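Local coordinates for protein uronate dehydrogenase (Agrobacterium tumefaciens, PDB 3RFX) that probably catalyses the NAD-dependent oxidation of hexuronic acids to their aldarolactones, at residues E77-I83 with G134-S139; Q85-I89 with S139-G143; H113-P119 with V128-D133; C200-W204 with N216-G220. The protein carries 1 engineered substitution. One frame throughout, in Å; residues are numbered along the deposited sequence.

Contact 1 of 4, residues E77-I83 with G134-S139. Engineered in segment 134-139: Ala136 (natural residue Tyr).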
# COMPACT_ATOMS: atom_id res chain seq x y z
N GLU A 77 10.79 -16.32 -28.67
CA GLU A 77 9.67 -15.84 -29.48
C GLU A 77 9.59 -16.61 -30.79
O GLU A 77 10.59 -16.73 -31.51
CB GLU A 77 9.78 -14.33 -29.72
CG GLU A 77 8.54 -13.71 -30.36
CD GLU A 77 7.33 -13.66 -29.43
OE1 GLU A 77 7.45 -14.09 -28.26
OE2 GLU A 77 6.26 -13.15 -29.87
N LYS A 78 8.41 -17.14 -31.08
CA LYS A 78 8.18 -17.93 -32.28
C LYS A 78 6.80 -17.61 -32.80
O LYS A 78 6.05 -16.87 -32.15
CB LYS A 78 8.27 -19.43 -31.97
CG LYS A 78 9.65 -19.90 -31.60
CD LYS A 78 9.85 -21.36 -31.96
CE LYS A 78 11.29 -21.81 -31.74
NZ LYS A 78 12.23 -21.14 -32.67
N PRO A 79 6.45 -18.13 -33.99
CA PRO A 79 5.10 -17.93 -34.52
C PRO A 79 4.05 -18.56 -33.61
O PRO A 79 4.34 -19.52 -32.89
CB PRO A 79 5.15 -18.65 -35.87
CG PRO A 79 6.59 -18.58 -36.27
CD PRO A 79 7.35 -18.75 -34.98
N PHE A 80 2.85 -18.02 -33.67
CA PHE A 80 1.74 -18.43 -32.82
C PHE A 80 1.47 -19.93 -32.89
O PHE A 80 1.27 -20.57 -31.86
CB PHE A 80 0.48 -17.65 -33.19
CG PHE A 80 -0.71 -17.97 -32.32
CD1 PHE A 80 -0.73 -17.60 -30.99
CD2 PHE A 80 -1.80 -18.65 -32.84
CE1 PHE A 80 -1.82 -17.89 -30.19
CE2 PHE A 80 -2.89 -18.94 -32.05
CZ PHE A 80 -2.90 -18.56 -30.72
N GLU A 81 1.47 -20.50 -34.09
CA GLU A 81 1.14 -21.92 -34.25
C GLU A 81 1.99 -22.82 -33.35
O GLU A 81 1.46 -23.73 -32.70
CB GLU A 81 1.28 -22.35 -35.72
CG GLU A 81 0.25 -21.72 -36.66
CD GLU A 81 0.60 -20.30 -37.10
OE1 GLU A 81 1.65 -19.76 -36.66
OE2 GLU A 81 -0.17 -19.72 -37.89
N GLN A 82 3.29 -22.57 -33.30
CA GLN A 82 4.18 -23.40 -32.50
C GLN A 82 3.98 -23.17 -30.99
O GLN A 82 4.10 -24.10 -30.20
CB GLN A 82 5.63 -23.11 -32.86
CG GLN A 82 5.92 -23.23 -34.35
CD GLN A 82 7.36 -22.89 -34.68
OE1 GLN A 82 8.27 -23.10 -33.88
NE2 GLN A 82 7.57 -22.35 -35.88
N ILE A 83 3.71 -21.92 -30.62
CA ILE A 83 3.48 -21.55 -29.22
C ILE A 83 2.19 -22.21 -28.74
O ILE A 83 2.13 -22.79 -27.66
CB ILE A 83 3.31 -20.03 -29.07
CG1 ILE A 83 4.54 -19.30 -29.59
CG2 ILE A 83 3.03 -19.64 -27.61
CD1 ILE A 83 5.64 -19.24 -28.62
N GLY A 134 5.78 -10.47 -25.72
CA GLY A 134 5.50 -11.11 -27.00
C GLY A 134 4.58 -12.30 -26.78
O GLY A 134 4.06 -12.49 -25.68
N LEU A 135 4.38 -13.12 -27.81
CA LEU A 135 3.50 -14.29 -27.69
C LEU A 135 4.04 -15.33 -26.70
O LEU A 135 3.26 -16.02 -26.03
CB LEU A 135 3.27 -14.96 -29.05
CG LEU A 135 2.61 -14.09 -30.11
CD1 LEU A 135 2.62 -14.82 -31.45
CD2 LEU A 135 1.19 -13.69 -29.72
N ALA A 136 5.36 -15.46 -26.63
CA ALA A 136 5.94 -16.39 -25.68
C ALA A 136 5.59 -16.00 -24.24
O ALA A 136 5.13 -16.84 -23.46
CB ALA A 136 7.44 -16.51 -25.85
N GLY A 137 5.78 -14.72 -23.90
CA GLY A 137 5.37 -14.23 -22.59
C GLY A 137 3.88 -14.42 -22.32
O GLY A 137 3.47 -14.86 -21.23
N VAL A 138 3.05 -14.08 -23.31
CA VAL A 138 1.60 -14.25 -23.16
C VAL A 138 1.27 -15.71 -22.86
O VAL A 138 0.42 -16.01 -22.02
CB VAL A 138 0.85 -13.80 -24.44
CG1 VAL A 138 -0.64 -14.20 -24.39
CG2 VAL A 138 0.99 -12.29 -24.66
N SER A 139 1.96 -16.63 -23.54
CA SER A 139 1.69 -18.05 -23.34
C SER A 139 2.17 -18.54 -21.98
O SER A 139 1.58 -19.45 -21.39
CB SER A 139 2.28 -18.91 -24.47
OG SER A 139 3.67 -19.09 -24.29
O HOH W 1 7.61 -13.06 -25.51
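The carboxylate of Glu77 accepts hydrogen bonds from the first two N-H groups of helix 135-154. The segments belong to two helices of the Rossmann fold: Pro79 and Gly134 are the N-cap residues of helix 80-100 and helix 135-154.

The polar part is a two-pronged grip. Leu135 N donates to Glu77 OE2 at 2.8 Å, on the syn lone pair of that oxygen. Ala136 N donates to Glu77 OE1 at 3.0 Å and 167°, on the syn side but 28° out of the carboxylate plane. The Glu77 chain leaves with CG anti to the backbone N and bends at chi2 (70°), which turns both oxygens to the helix end. Water 1 donates to Glu77 OE1 and accepts from Gly137 N, so the carboxylate is linked through water to a third N-H. A negative group here would probably be stabilised by the helix dipole.

The apolar part lies beside this. Leu135 crosses Glu77 at about a right angle and sends CD1 to the edge of the Phe80 ring and to Phe80 CB. The ring of Phe80 also stacks on Tyr92 of the second subunit. Ile83 reaches over with CD1 to Ala136, an engineered residue. The natural tyrosine here is probably catalytic, forming the family's Tyr-x-x-x-Lys pattern with Lys140.

Ser139 OG turns back to its own helix and donates to Ala136 O at 2.8 Å. Ser139 CB lies 3.3 Å from Ile83 CG2, tighter than usual van der Waals contact.

Contact 2 of 4, residues Q85-I89 with S139-G143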
# COMPACT_ATOMS: atom_id res chain seq x y z
N GLN A 85 0.78 -24.90 -29.74
CA GLN A 85 0.96 -26.33 -29.54
C GLN A 85 1.73 -26.69 -28.27
O GLN A 85 1.29 -27.54 -27.49
CB GLN A 85 1.63 -26.97 -30.76
CG GLN A 85 0.85 -26.78 -32.05
CD GLN A 85 -0.38 -27.68 -32.13
OE1 GLN A 85 -0.34 -28.83 -31.69
NE2 GLN A 85 -1.46 -27.15 -32.68
N GLY A 86 2.87 -26.04 -28.05
CA GLY A 86 3.75 -26.40 -26.95
C GLY A 86 3.37 -25.82 -25.59
O GLY A 86 3.59 -26.45 -24.56
N ASN A 87 2.81 -24.61 -25.60
CA ASN A 87 2.64 -23.84 -24.36
C ASN A 87 1.20 -23.63 -23.94
O ASN A 87 0.94 -23.22 -22.81
CB ASN A 87 3.30 -22.46 -24.50
CG ASN A 87 4.81 -22.53 -24.63
OD1 ASN A 87 5.39 -23.62 -24.74
ND2 ASN A 87 5.46 -21.37 -24.61
N ILE A 88 0.27 -23.85 -24.87
CA ILE A 88 -1.13 -23.60 -24.58
C ILE A 88 -1.87 -24.93 -24.53
O ILE A 88 -2.27 -25.39 -23.46
CB ILE A 88 -1.74 -22.59 -25.56
CG1 ILE A 88 -1.01 -21.24 -25.40
CG2 ILE A 88 -3.23 -22.40 -25.30
CD1 ILE A 88 -1.52 -20.14 -26.27
N ILE A 89 -2.00 -25.59 -25.68
CA ILE A 89 -2.53 -26.94 -25.72
C ILE A 89 -1.70 -27.86 -24.83
O ILE A 89 -2.24 -28.66 -24.06
CB ILE A 89 -2.56 -27.49 -27.16
CG1 ILE A 89 -3.50 -26.63 -28.01
CG2 ILE A 89 -2.97 -28.97 -27.16
CD1 ILE A 89 -3.39 -26.90 -29.52
N SER A 139 1.96 -16.63 -23.54
CA SER A 139 1.69 -18.05 -23.34
C SER A 139 2.17 -18.54 -21.98
O SER A 139 1.58 -19.45 -21.39
CB SER A 139 2.28 -18.91 -24.47
OG SER A 139 3.67 -19.09 -24.29
N LYS A 140 3.23 -17.93 -21.45
CA LYS A 140 3.67 -18.28 -20.11
C LYS A 140 2.67 -17.77 -19.06
O LYS A 140 2.42 -18.44 -18.05
CB LYS A 140 5.10 -17.80 -19.83
CG LYS A 140 6.19 -18.52 -20.67
CD LYS A 140 6.26 -20.02 -20.35
CE LYS A 140 7.46 -20.71 -21.01
NZ LYS A 140 7.58 -22.15 -20.61
N CYS A 141 2.07 -16.61 -19.32
CA CYS A 141 0.95 -16.11 -18.52
C CYS A 141 -0.22 -17.11 -18.55
O CYS A 141 -0.86 -17.36 -17.53
CB CYS A 141 0.45 -14.77 -19.04
SG CYS A 141 1.59 -13.38 -18.70
N PHE A 142 -0.49 -17.68 -19.72
CA PHE A 142 -1.57 -18.67 -19.82
C PHE A 142 -1.28 -19.85 -18.89
O PHE A 142 -2.17 -20.30 -18.16
CB PHE A 142 -1.75 -19.16 -21.26
CG PHE A 142 -2.71 -20.33 -21.39
CD1 PHE A 142 -4.06 -20.11 -21.62
CD2 PHE A 142 -2.25 -21.63 -21.27
CE1 PHE A 142 -4.94 -21.19 -21.73
CE2 PHE A 142 -3.13 -22.71 -21.37
CZ PHE A 142 -4.47 -22.48 -21.61
N GLY A 143 -0.04 -20.34 -18.91
CA GLY A 143 0.36 -21.41 -18.01
C GLY A 143 0.15 -21.05 -16.54
O GLY A 143 -0.33 -21.86 -15.74
O HOH W 2 2.53 -21.99 -20.87
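Asn87 and Ser139 join helix 80-100 to helix 135-154, two helices of the Rossmann domain. Their short segments run at 36° to each other, with axes 8.8 Å apart. A wider pi-type turn spans 85-89, and Gly86 within it touches the bound NAD.

Asn87 ND2 donates to Ser139 OG at 2.9 Å. The bond is nearly straight (169°), and the hydroxyl oxygen lies in the amide plane. The same OG donates to Ala136 O, so it both accepts and donates. Asn87 CG stands anti to its carbonyl carbon, which sends the amide toward Ser139. Its other end, OD1, accepts from Ile74 N, so both ends of the amide are held. Water 2 makes a second bridge: it donates to Asn87 O and to Ser139 O, each at 2.8 Å.

The apolar half rests on Phe142. Ile88 CG2 sits over the centre of one ring face, 4.0 Å from the centroid, in a CH-pi contact. The two side chains cross at about a right angle. Ile88 CG1 touches Ser139 CB at 4.1 Å. Ile88 also packs on Phe142 of the second subunit. Lys140 passes its CE near Asn87 ND2 and bonds through NZ to Ala109 O.

Both ends of the Asn87 amide, Ser139 OG and Lys140 NZ are therefore paired in this buried interface. The bonds at ND2 and OD1 together would fix which way the amide is turned, and the water bridges Asn87 O and Ser139 O.

Contact 3 of 4, residues H113-P119 with V128-D133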
# COMPACT_ATOMS: atom_id res chain seq x y z
N HIS A 113 9.64 -13.09 -19.26
CA HIS A 113 8.96 -12.45 -20.38
C HIS A 113 7.48 -12.16 -20.13
O HIS A 113 6.85 -11.42 -20.89
CB HIS A 113 9.22 -13.20 -21.69
CG HIS A 113 10.67 -13.21 -22.04
ND1 HIS A 113 11.36 -12.05 -22.35
CD2 HIS A 113 11.58 -14.21 -22.06
CE1 HIS A 113 12.63 -12.35 -22.57
NE2 HIS A 113 12.79 -13.65 -22.41
N THR A 114 6.93 -12.71 -19.04
CA THR A 114 5.59 -12.35 -18.61
C THR A 114 5.50 -10.89 -18.14
O THR A 114 4.41 -10.32 -18.07
CB THR A 114 5.12 -13.23 -17.43
OG1 THR A 114 6.05 -13.11 -16.35
CG2 THR A 114 5.02 -14.70 -17.86
N ILE A 115 6.64 -10.31 -17.79
CA ILE A 115 6.70 -8.94 -17.28
C ILE A 115 7.75 -8.13 -18.04
O ILE A 115 8.26 -7.12 -17.55
CB ILE A 115 6.94 -8.91 -15.74
CG1 ILE A 115 8.11 -9.81 -15.31
CG2 ILE A 115 5.66 -9.41 -15.01
CD1 ILE A 115 9.53 -9.23 -15.54
N GLY A 116 8.05 -8.56 -19.26
CA GLY A 116 9.15 -7.99 -20.02
C GLY A 116 9.08 -6.50 -20.32
O GLY A 116 10.13 -5.87 -20.52
N TYR A 117 7.89 -5.93 -20.38
CA TYR A 117 7.77 -4.49 -20.69
C TYR A 117 7.99 -3.53 -19.51
O TYR A 117 8.01 -2.31 -19.71
CB TYR A 117 6.46 -4.15 -21.42
CG TYR A 117 6.59 -4.24 -22.93
CD1 TYR A 117 7.24 -3.24 -23.66
CD2 TYR A 117 6.08 -5.33 -23.63
CE1 TYR A 117 7.37 -3.32 -25.05
CE2 TYR A 117 6.20 -5.42 -25.03
CZ TYR A 117 6.85 -4.41 -25.72
OH TYR A 117 6.98 -4.50 -27.09
N TYR A 118 8.16 -4.05 -18.30
CA TYR A 118 8.51 -3.17 -17.17
C TYR A 118 9.92 -2.63 -17.36
O TYR A 118 10.79 -3.34 -17.85
CB TYR A 118 8.42 -3.90 -15.83
CG TYR A 118 7.01 -4.10 -15.32
CD1 TYR A 118 6.35 -3.08 -14.64
CD2 TYR A 118 6.34 -5.30 -15.52
CE1 TYR A 118 5.05 -3.24 -14.17
CE2 TYR A 118 5.04 -5.48 -15.04
CZ TYR A 118 4.40 -4.45 -14.37
OH TYR A 118 3.12 -4.62 -13.90
N PRO A 119 10.15 -1.37 -16.96
CA PRO A 119 11.50 -0.78 -17.00
C PRO A 119 12.40 -1.48 -16.00
O PRO A 119 11.91 -1.95 -14.98
CB PRO A 119 11.28 0.67 -16.53
CG PRO A 119 9.80 0.87 -16.46
CD PRO A 119 9.15 -0.47 -16.37
N VAL A 128 2.53 -8.13 -9.28
CA VAL A 128 2.41 -7.08 -10.29
C VAL A 128 1.61 -7.54 -11.51
O VAL A 128 1.64 -8.71 -11.87
CB VAL A 128 3.78 -6.51 -10.75
CG1 VAL A 128 4.50 -5.86 -9.58
CG2 VAL A 128 4.63 -7.60 -11.41
N PRO A 129 0.88 -6.62 -12.15
CA PRO A 129 0.14 -7.02 -13.35
C PRO A 129 1.10 -7.48 -14.45
O PRO A 129 2.20 -6.92 -14.57
CB PRO A 129 -0.58 -5.73 -13.76
CG PRO A 129 -0.68 -4.93 -12.48
CD PRO A 129 0.59 -5.24 -11.73
N ALA A 130 0.70 -8.48 -15.23
CA ALA A 130 1.54 -8.95 -16.33
C ALA A 130 1.76 -7.87 -17.38
O ALA A 130 0.85 -7.09 -17.68
CB ALA A 130 0.94 -10.20 -16.97
N ARG A 131 2.96 -7.82 -17.95
CA ARG A 131 3.24 -6.99 -19.12
C ARG A 131 4.10 -7.80 -20.07
O ARG A 131 5.29 -7.56 -20.20
CB ARG A 131 3.93 -5.67 -18.71
CG ARG A 131 2.98 -4.70 -17.97
CD ARG A 131 3.60 -3.33 -17.73
NE ARG A 131 3.79 -2.56 -18.96
CZ ARG A 131 4.48 -1.41 -19.01
NH1 ARG A 131 5.03 -0.92 -17.90
NH2 ARG A 131 4.62 -0.76 -20.15
N PRO A 132 3.48 -8.79 -20.73
CA PRO A 132 4.20 -9.75 -21.56
C PRO A 132 4.82 -9.06 -22.78
O PRO A 132 4.21 -8.14 -23.34
CB PRO A 132 3.12 -10.74 -22.02
CG PRO A 132 1.87 -10.38 -21.29
CD PRO A 132 2.01 -8.99 -20.76
N ASP A 133 6.00 -9.50 -23.18
CA ASP A 133 6.73 -8.80 -24.23
C ASP A 133 6.63 -9.45 -25.61
O ASP A 133 7.30 -9.02 -26.55
CB ASP A 133 8.20 -8.57 -23.84
CG ASP A 133 8.92 -9.86 -23.52
OD1 ASP A 133 8.54 -10.92 -24.04
OD2 ASP A 133 9.90 -9.80 -22.73
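A buried histidine-carboxylate pair, His113 with Asp133, is the unusual feature here. His113 ND1 donates to Asp133 OD2 at 2.7 Å and 163°, in the ring plane and on the syn lone pair of the oxygen. Ring and carboxylate planes are 53° apart. Asp133 CG lies between its backbone N and carbonyl carbon (chi1 57°), which turns the carboxylate back to the imidazole. The bond would fix the orientation of the ring.

Backbone bonds align the two loops. Asp133 N donates to His113 O, Arg131 N to Thr114 O at 2.9 Å, and Tyr117 N to Arg131 O at 3.1 Å. The last bond ties the type I turn 115-118 to the other segment.

Tyr118 OH donates to Pro129 O at 2.6 Å. Arg131 lays its CD over the centre of the Tyr118 ring, 3.7 Å from the centroid, as a CH-pi contact. The guanidinium lies farther out, so any cation-pi attraction is weak at most. It turns one face to Tyr117 O, and NH2 forms a salt bridge with Asp152 of the second subunit. Tyr117 sets its ring edge against Pro132 O, with CD2 at 3.4 Å.

Both segments lie in the loop region between strand 105-111 and helix 135-154. Thr114 and Ala130 touch Cys141 of that helix, Pro132 touches Val138, and Ile115 reaches Arg162 on strand 158-163.

Contact 4 of 4, residues C200-W204 with N216-G220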
# COMPACT_ATOMS: atom_id res chain seq x y z
N CYS A 200 0.26 -22.20 -4.87
CA CYS A 200 0.57 -21.91 -6.27
C CYS A 200 1.34 -20.58 -6.37
O CYS A 200 0.89 -19.65 -7.02
CB CYS A 200 -0.72 -21.83 -7.10
SG CYS A 200 -0.49 -21.83 -8.92
N PRO A 201 2.51 -20.50 -5.72
CA PRO A 201 3.20 -19.22 -5.63
C PRO A 201 3.96 -18.81 -6.91
O PRO A 201 4.49 -19.67 -7.61
CB PRO A 201 4.21 -19.47 -4.51
CG PRO A 201 4.55 -20.92 -4.66
CD PRO A 201 3.22 -21.57 -5.00
N VAL A 202 4.01 -17.51 -7.18
CA VAL A 202 4.96 -16.94 -8.13
C VAL A 202 6.33 -16.90 -7.48
O VAL A 202 6.48 -16.42 -6.35
CB VAL A 202 4.55 -15.51 -8.55
CG1 VAL A 202 5.66 -14.84 -9.36
CG2 VAL A 202 3.23 -15.52 -9.32
N VAL A 203 7.33 -17.42 -8.18
CA VAL A 203 8.70 -17.41 -7.69
C VAL A 203 9.55 -16.69 -8.72
O VAL A 203 9.52 -17.03 -9.90
CB VAL A 203 9.25 -18.84 -7.55
CG1 VAL A 203 10.69 -18.82 -7.05
CG2 VAL A 203 8.34 -19.69 -6.63
N TRP A 204 10.31 -15.68 -8.29
CA TRP A 204 11.21 -15.01 -9.23
C TRP A 204 12.46 -15.86 -9.38
O TRP A 204 13.17 -16.10 -8.40
CB TRP A 204 11.57 -13.61 -8.73
CG TRP A 204 10.39 -12.68 -8.69
CD1 TRP A 204 9.72 -12.25 -7.58
CD2 TRP A 204 9.75 -12.06 -9.81
NE1 TRP A 204 8.70 -11.40 -7.94
CE2 TRP A 204 8.70 -11.25 -9.30
CE3 TRP A 204 9.97 -12.08 -11.20
CZ2 TRP A 204 7.87 -10.49 -10.13
CZ3 TRP A 204 9.15 -11.33 -12.02
CH2 TRP A 204 8.11 -10.54 -11.48
N ASN A 216 11.42 -11.62 -3.71
CA ASN A 216 10.89 -12.93 -3.35
C ASN A 216 10.56 -13.03 -1.86
O ASN A 216 10.43 -14.13 -1.33
CB ASN A 216 11.91 -14.03 -3.67
CG ASN A 216 11.72 -14.63 -5.05
OD1 ASN A 216 10.61 -14.74 -5.56
ND2 ASN A 216 12.83 -15.04 -5.66
N SER A 217 10.45 -11.90 -1.17
CA SER A 217 10.33 -11.95 0.29
C SER A 217 9.07 -12.69 0.77
O SER A 217 9.07 -13.29 1.85
CB SER A 217 10.39 -10.55 0.91
OG SER A 217 9.29 -9.77 0.51
N HIS A 218 8.01 -12.65 -0.03
CA HIS A 218 6.74 -13.27 0.38
C HIS A 218 6.79 -14.80 0.31
O HIS A 218 5.91 -15.49 0.85
CB HIS A 218 5.57 -12.70 -0.42
CG HIS A 218 5.22 -11.29 -0.04
ND1 HIS A 218 4.18 -10.98 0.81
CD2 HIS A 218 5.80 -10.11 -0.37
CE1 HIS A 218 4.13 -9.67 0.98
NE2 HIS A 218 5.10 -9.12 0.27
N LEU A 219 7.83 -15.31 -0.33
CA LEU A 219 8.07 -16.74 -0.44
C LEU A 219 8.87 -17.24 0.76
O LEU A 219 9.30 -18.39 0.80
CB LEU A 219 8.85 -17.02 -1.73
CG LEU A 219 8.91 -18.44 -2.27
CD1 LEU A 219 7.54 -18.84 -2.82
CD2 LEU A 219 9.97 -18.54 -3.36
N GLY A 220 9.07 -16.38 1.76
CA GLY A 220 9.89 -16.71 2.91
C GLY A 220 9.56 -18.07 3.52
O GLY A 220 10.46 -18.80 3.93
O HOH W 3 7.97 -14.53 -4.94
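The amide of Asn216 pairs with the backbone of Trp204 through two hydrogen bonds. Trp204 N donates to Asn216 OD1 at 2.9 Å and 167°. Asn216 ND2 donates to Trp204 O at 3.0 Å and 164°. Both acceptor oxygens are met in the carbonyl plane on a lone pair, and Trp204 O lies in the amide plane of Asn216. Water 3 adds a link, donating to Asn216 OD1 at 2.7 Å and to Val202 O at 2.8 Å.

Asn216 OD1 also lies at the edge of the Trp204 indole, 3.3 Å from CD1. Ring and amide planes are 43° apart. The indole stacks with Trp214 and touches Ile115.

Farther out, Leu219 packs its two methyls on Val203 of the strand and on Pro201 just before it. CD2 meets both methyls of Val203, with CG1 at 3.8 Å. CD1 lies against Pro201 CB. Leu219 CG is anti to the backbone N, which carries the methyls from the 3-10 segment to the strand.

Strand 202-205 is the outermost of the sheet in this chain, with strand 158-163 beside it. By using both the N-H and the C=O of Trp204, Asn216 takes the place of a neighbouring peptide, and the loop is held by backbone groups of the strand.

In the fold
Contacts 1 and 2 are successive levels of one interface between helix 80-100 and helix 135-154. Their centres are 8 Å apart, and they share Ser139. Gly86 of contact 2 touches the bound NAD, and the Asn87 side chain is about 6 Å from it. Engineered Ala136 of contact 1 and Lys140 of contact 2 lie one helical turn apart, at the ends of the family's probable catalytic Tyr-x-x-x-Lys pattern. Contact 3 lies about 15 Å from contact 1, centre to centre. Its Ala130 CB meets Cys141 SG of helix 135-154 at 3.7 Å. Contacts 1, 2 and 3 all touch the second subunit. Contact 4 joins contact 3 through Ile115 CG1 and Trp204 CZ3, 3.8 Å apart.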